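Local coordinates for Exo-beta-1,4-mannosidase (Rhizomucor miehei, PDB 4LYP), which probably releases beta-linked mannose from the non-reducing ends of mannan-derived chains by hydrolysis, and also has transglycosylation activity, as a fungal glycoside hydrolase family 5 beta-mannosidase, at residues A[269-280]-A[322-331]. Residues are numbered along the deposited sequence; the frame is centred on the assembly and turned at random. Where two conformers were deposited one is given.
Sequences SKLDEYDFDRAH and RSKWAAQLNK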
# COMPACT_ATOMS: atom_id res chain seq x y z
N SER A 269 1.13 -2.92 -12.19
CA SER A 269 1.20 -2.45 -13.56
C SER A 269 2.64 -2.43 -14.06
O SER A 269 3.08 -1.49 -14.73
CB SER A 269 0.51 -1.11 -13.75
OG SER A 269 -0.85 -1.22 -13.38
N LYS A 270 3.40 -3.49 -13.78
CA LYS A 270 4.81 -3.56 -14.12
C LYS A 270 5.06 -4.21 -15.43
O LYS A 270 6.21 -4.26 -15.87
CB LYS A 270 5.61 -4.18 -13.06
CG LYS A 270 5.52 -5.59 -12.84
CD LYS A 270 6.69 -6.12 -11.86
CE LYS A 270 8.16 -6.38 -12.16
NZ LYS A 270 8.72 -7.39 -11.15
N LEU A 271 4.03 -4.78 -16.06
CA LEU A 271 4.21 -5.62 -17.27
C LEU A 271 3.74 -4.88 -18.49
O LEU A 271 4.31 -3.82 -18.81
CB LEU A 271 3.49 -6.98 -17.02
CG LEU A 271 4.06 -7.76 -15.82
CD1 LEU A 271 3.28 -9.07 -15.61
CD2 LEU A 271 5.56 -8.09 -15.93
N ASP A 272 2.68 -5.32 -19.13
CA ASP A 272 2.19 -4.71 -20.38
C ASP A 272 0.72 -4.30 -20.20
O ASP A 272 0.11 -4.48 -19.14
CB ASP A 272 2.43 -5.70 -21.56
CG ASP A 272 1.70 -7.04 -21.39
OD1 ASP A 272 1.01 -7.28 -20.33
OD2 ASP A 272 1.90 -7.95 -22.22
N GLU A 273 0.16 -3.80 -21.32
CA GLU A 273 -1.25 -3.34 -21.26
C GLU A 273 -2.22 -4.54 -21.06
O GLU A 273 -3.23 -4.39 -20.43
CB GLU A 273 -1.61 -2.56 -22.49
CG GLU A 273 -2.86 -1.62 -22.22
CD GLU A 273 -3.20 -0.63 -23.36
OE1 GLU A 273 -2.57 -0.77 -24.43
OE2 GLU A 273 -4.17 0.24 -23.23
N TYR A 274 -1.87 -5.73 -21.57
CA TYR A 274 -2.72 -6.91 -21.39
C TYR A 274 -2.86 -7.20 -19.90
O TYR A 274 -3.94 -7.45 -19.39
CB TYR A 274 -2.04 -8.15 -22.10
CG TYR A 274 -2.84 -9.42 -21.94
CD1 TYR A 274 -3.84 -9.71 -22.87
CD2 TYR A 274 -2.66 -10.29 -20.83
CE1 TYR A 274 -4.65 -10.85 -22.73
CE2 TYR A 274 -3.48 -11.42 -20.70
CZ TYR A 274 -4.44 -11.68 -21.66
OH TYR A 274 -5.23 -12.82 -21.55
N ASP A 275 -1.73 -7.20 -19.18
CA ASP A 275 -1.75 -7.45 -17.73
C ASP A 275 -2.58 -6.35 -17.04
O ASP A 275 -3.36 -6.63 -16.11
CB ASP A 275 -0.32 -7.45 -17.22
CG ASP A 275 -0.20 -7.50 -15.70
OD1 ASP A 275 -0.49 -8.58 -15.12
OD2 ASP A 275 0.23 -6.48 -15.14
N PHE A 276 -2.36 -5.09 -17.45
CA PHE A 276 -3.14 -3.97 -16.88
C PHE A 276 -4.63 -4.18 -17.05
O PHE A 276 -5.42 -3.98 -16.09
CB PHE A 276 -2.65 -2.67 -17.55
CG PHE A 276 -3.27 -1.42 -17.00
CD1 PHE A 276 -4.45 -0.92 -17.55
CD2 PHE A 276 -2.65 -0.72 -15.94
CE1 PHE A 276 -4.98 0.28 -17.06
CE2 PHE A 276 -3.18 0.45 -15.46
CZ PHE A 276 -4.32 0.95 -16.03
N ASP A 277 -5.07 -4.54 -18.25
CA ASP A 277 -6.49 -4.71 -18.53
C ASP A 277 -7.07 -5.94 -17.82
O ASP A 277 -8.22 -5.96 -17.41
CB ASP A 277 -6.75 -4.77 -20.05
CG ASP A 277 -6.50 -3.45 -20.72
OD1 ASP A 277 -6.41 -2.41 -20.04
OD2 ASP A 277 -6.49 -3.41 -21.97
N ARG A 278 -6.25 -6.97 -17.71
CA ARG A 278 -6.70 -8.20 -17.03
C ARG A 278 -7.12 -7.88 -15.57
O ARG A 278 -8.08 -8.46 -15.05
CB ARG A 278 -5.55 -9.20 -17.02
CG ARG A 278 -5.74 -10.42 -16.19
CD ARG A 278 -4.73 -11.52 -16.48
NE ARG A 278 -3.36 -11.04 -16.21
CZ ARG A 278 -2.24 -11.56 -16.70
NH1 ARG A 278 -2.30 -12.68 -17.46
NH2 ARG A 278 -1.03 -10.97 -16.44
N ALA A 279 -6.41 -6.94 -14.93
CA ALA A 279 -6.73 -6.57 -13.57
C ALA A 279 -7.85 -5.50 -13.50
O ALA A 279 -8.64 -5.48 -12.59
CB ALA A 279 -5.49 -5.97 -12.87
N HIS A 280 -7.82 -4.55 -14.47
CA HIS A 280 -8.61 -3.31 -14.30
C HIS A 280 -9.88 -3.24 -15.15
O HIS A 280 -10.74 -2.42 -14.81
CB HIS A 280 -7.74 -2.10 -14.62
CG HIS A 280 -6.57 -1.96 -13.69
ND1 HIS A 280 -5.28 -1.96 -14.10
CD2 HIS A 280 -6.54 -1.68 -12.34
CE1 HIS A 280 -4.47 -1.78 -13.01
NE2 HIS A 280 -5.22 -1.58 -11.97
N ARG A 322 1.65 4.46 -18.22
CA ARG A 322 0.57 3.95 -17.38
C ARG A 322 -0.63 4.92 -17.41
O ARG A 322 -1.79 4.49 -17.38
CB ARG A 322 1.04 3.65 -15.94
CG ARG A 322 1.66 2.25 -15.82
CD ARG A 322 2.79 1.97 -16.80
NE ARG A 322 3.41 0.68 -16.55
CZ ARG A 322 4.38 0.17 -17.30
NH1 ARG A 322 4.81 0.88 -18.33
NH2 ARG A 322 4.88 -1.03 -17.00
N SER A 323 -0.37 6.25 -17.51
CA SER A 323 -1.43 7.25 -17.65
C SER A 323 -2.23 6.91 -18.92
O SER A 323 -3.47 6.96 -18.92
CB SER A 323 -0.84 8.63 -17.70
OG SER A 323 -1.89 9.58 -17.97
N LYS A 324 -1.52 6.52 -20.01
CA LYS A 324 -2.23 6.23 -21.23
C LYS A 324 -3.10 4.94 -21.10
O LYS A 324 -4.22 4.86 -21.60
CB LYS A 324 -1.21 6.10 -22.35
CG LYS A 324 -0.67 7.46 -22.81
CD LYS A 324 -1.67 8.21 -23.66
CE LYS A 324 -1.06 9.24 -24.60
NZ LYS A 324 -2.07 9.69 -25.62
N TRP A 325 -2.57 3.91 -20.40
CA TRP A 325 -3.33 2.69 -20.20
C TRP A 325 -4.62 3.00 -19.45
O TRP A 325 -5.71 2.45 -19.72
CB TRP A 325 -2.51 1.66 -19.48
CG TRP A 325 -1.31 1.19 -20.22
CD1 TRP A 325 -0.93 1.45 -21.51
CD2 TRP A 325 -0.29 0.31 -19.68
NE1 TRP A 325 0.26 0.84 -21.77
CE2 TRP A 325 0.72 0.15 -20.71
CE3 TRP A 325 -0.06 -0.23 -18.41
CZ2 TRP A 325 1.87 -0.62 -20.51
CZ3 TRP A 325 1.08 -1.01 -18.27
CH2 TRP A 325 2.00 -1.21 -19.28
N ALA A 326 -4.48 3.83 -18.40
CA ALA A 326 -5.69 4.17 -17.62
C ALA A 326 -6.70 4.95 -18.48
O ALA A 326 -7.92 4.73 -18.39
CB ALA A 326 -5.31 4.96 -16.39
N ALA A 327 -6.19 5.88 -19.31
CA ALA A 327 -7.05 6.67 -20.17
C ALA A 327 -7.85 5.78 -21.13
O ALA A 327 -9.01 6.02 -21.43
CB ALA A 327 -6.29 7.78 -20.89
N GLN A 328 -7.22 4.71 -21.61
CA GLN A 328 -7.86 3.77 -22.54
C GLN A 328 -9.10 3.16 -21.89
O GLN A 328 -10.10 2.87 -22.58
CB GLN A 328 -6.84 2.70 -22.99
CG GLN A 328 -5.85 3.28 -23.98
CD GLN A 328 -4.92 2.36 -24.79
OE1 GLN A 328 -3.72 2.54 -24.71
NE2 GLN A 328 -5.47 1.53 -25.71
N LEU A 329 -9.05 2.90 -20.57
CA LEU A 329 -10.18 2.36 -19.84
C LEU A 329 -11.11 3.43 -19.29
O LEU A 329 -12.12 3.14 -18.67
CB LEU A 329 -9.74 1.48 -18.67
CG LEU A 329 -8.96 0.22 -19.05
CD1 LEU A 329 -8.69 -0.58 -17.76
CD2 LEU A 329 -9.74 -0.67 -20.05
N ASN A 330 -10.70 4.70 -19.46
CA ASN A 330 -11.41 5.83 -18.88
C ASN A 330 -11.63 5.68 -17.37
O ASN A 330 -12.75 5.86 -16.87
CB ASN A 330 -12.77 6.06 -19.60
CG ASN A 330 -13.41 7.39 -19.21
OD1 ASN A 330 -12.72 8.44 -18.95
ND2 ASN A 330 -14.69 7.39 -19.17
N LYS A 331 -10.55 5.37 -16.66
CA LYS A 331 -10.61 5.27 -15.20
C LYS A 331 -9.43 6.07 -14.65
O LYS A 331 -8.38 6.18 -15.27
CB LYS A 331 -10.52 3.81 -14.75
CG LYS A 331 -11.76 3.01 -15.14
CD LYS A 331 -11.71 1.58 -14.69
CE LYS A 331 -13.04 0.91 -14.99
NZ LYS A 331 -13.08 -0.52 -14.73
O HOH W 1 7.08 -2.93 -18.30
O HOH W 2 5.88 -1.18 -20.41
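Trp325 carries the aromatic part of the contact, its indole inserted between helix 273-280 and the guanidinium of Arg322. Over one indole face runs the aliphatic part of Glu273, with CG 3.8 Å from the centroid of the five-membered ring and close to its normal, a CH-pi contact. Glu273 reaches the ring with CG anti to the backbone N (chi1 -158°) and an extended chain. Its carboxylate lies nearly parallel to the indole. Trp325 turns an edge toward the face of Phe276 in an offset edge-to-face pair, planes at 61°, while Trp325 CB sits over the centre of the Phe276 ring, 3.8 Å from its centroid. His280 ND1 lies over the opposite face of that ring.

The two helices flank neighbouring parallel strands, 288-292 and 333-338, of the family's TIM barrel, and their short segments cross at -46° with axes 10.6 Å apart. Phe276 and Ala326 both also touch Thr288, so this layer continues onto the barrel wall. Farther along, Leu329 CD1 packs 3.6 Å from His280 CB and against Phe276 CE1.

Polar bonds mark both ends. Arg322 NE and NH2 both donate to Ser269 O, each 2.9 Å away, with the oxygen in the guanidinium plane; a chain bent at chi2 brings the group there. Trp325 CH2 lies over the face of that guanidinium. Water 1 joins Arg322 NH2 to Lys270 O. At the other end, Lys331 NZ donates to His280 O at 3.0 Å and also to Ile285 O, so Lys331, just past helix 308-329, holds the C-terminal carbonyl of helix 273-280 and the loop that leads to strand 288-292.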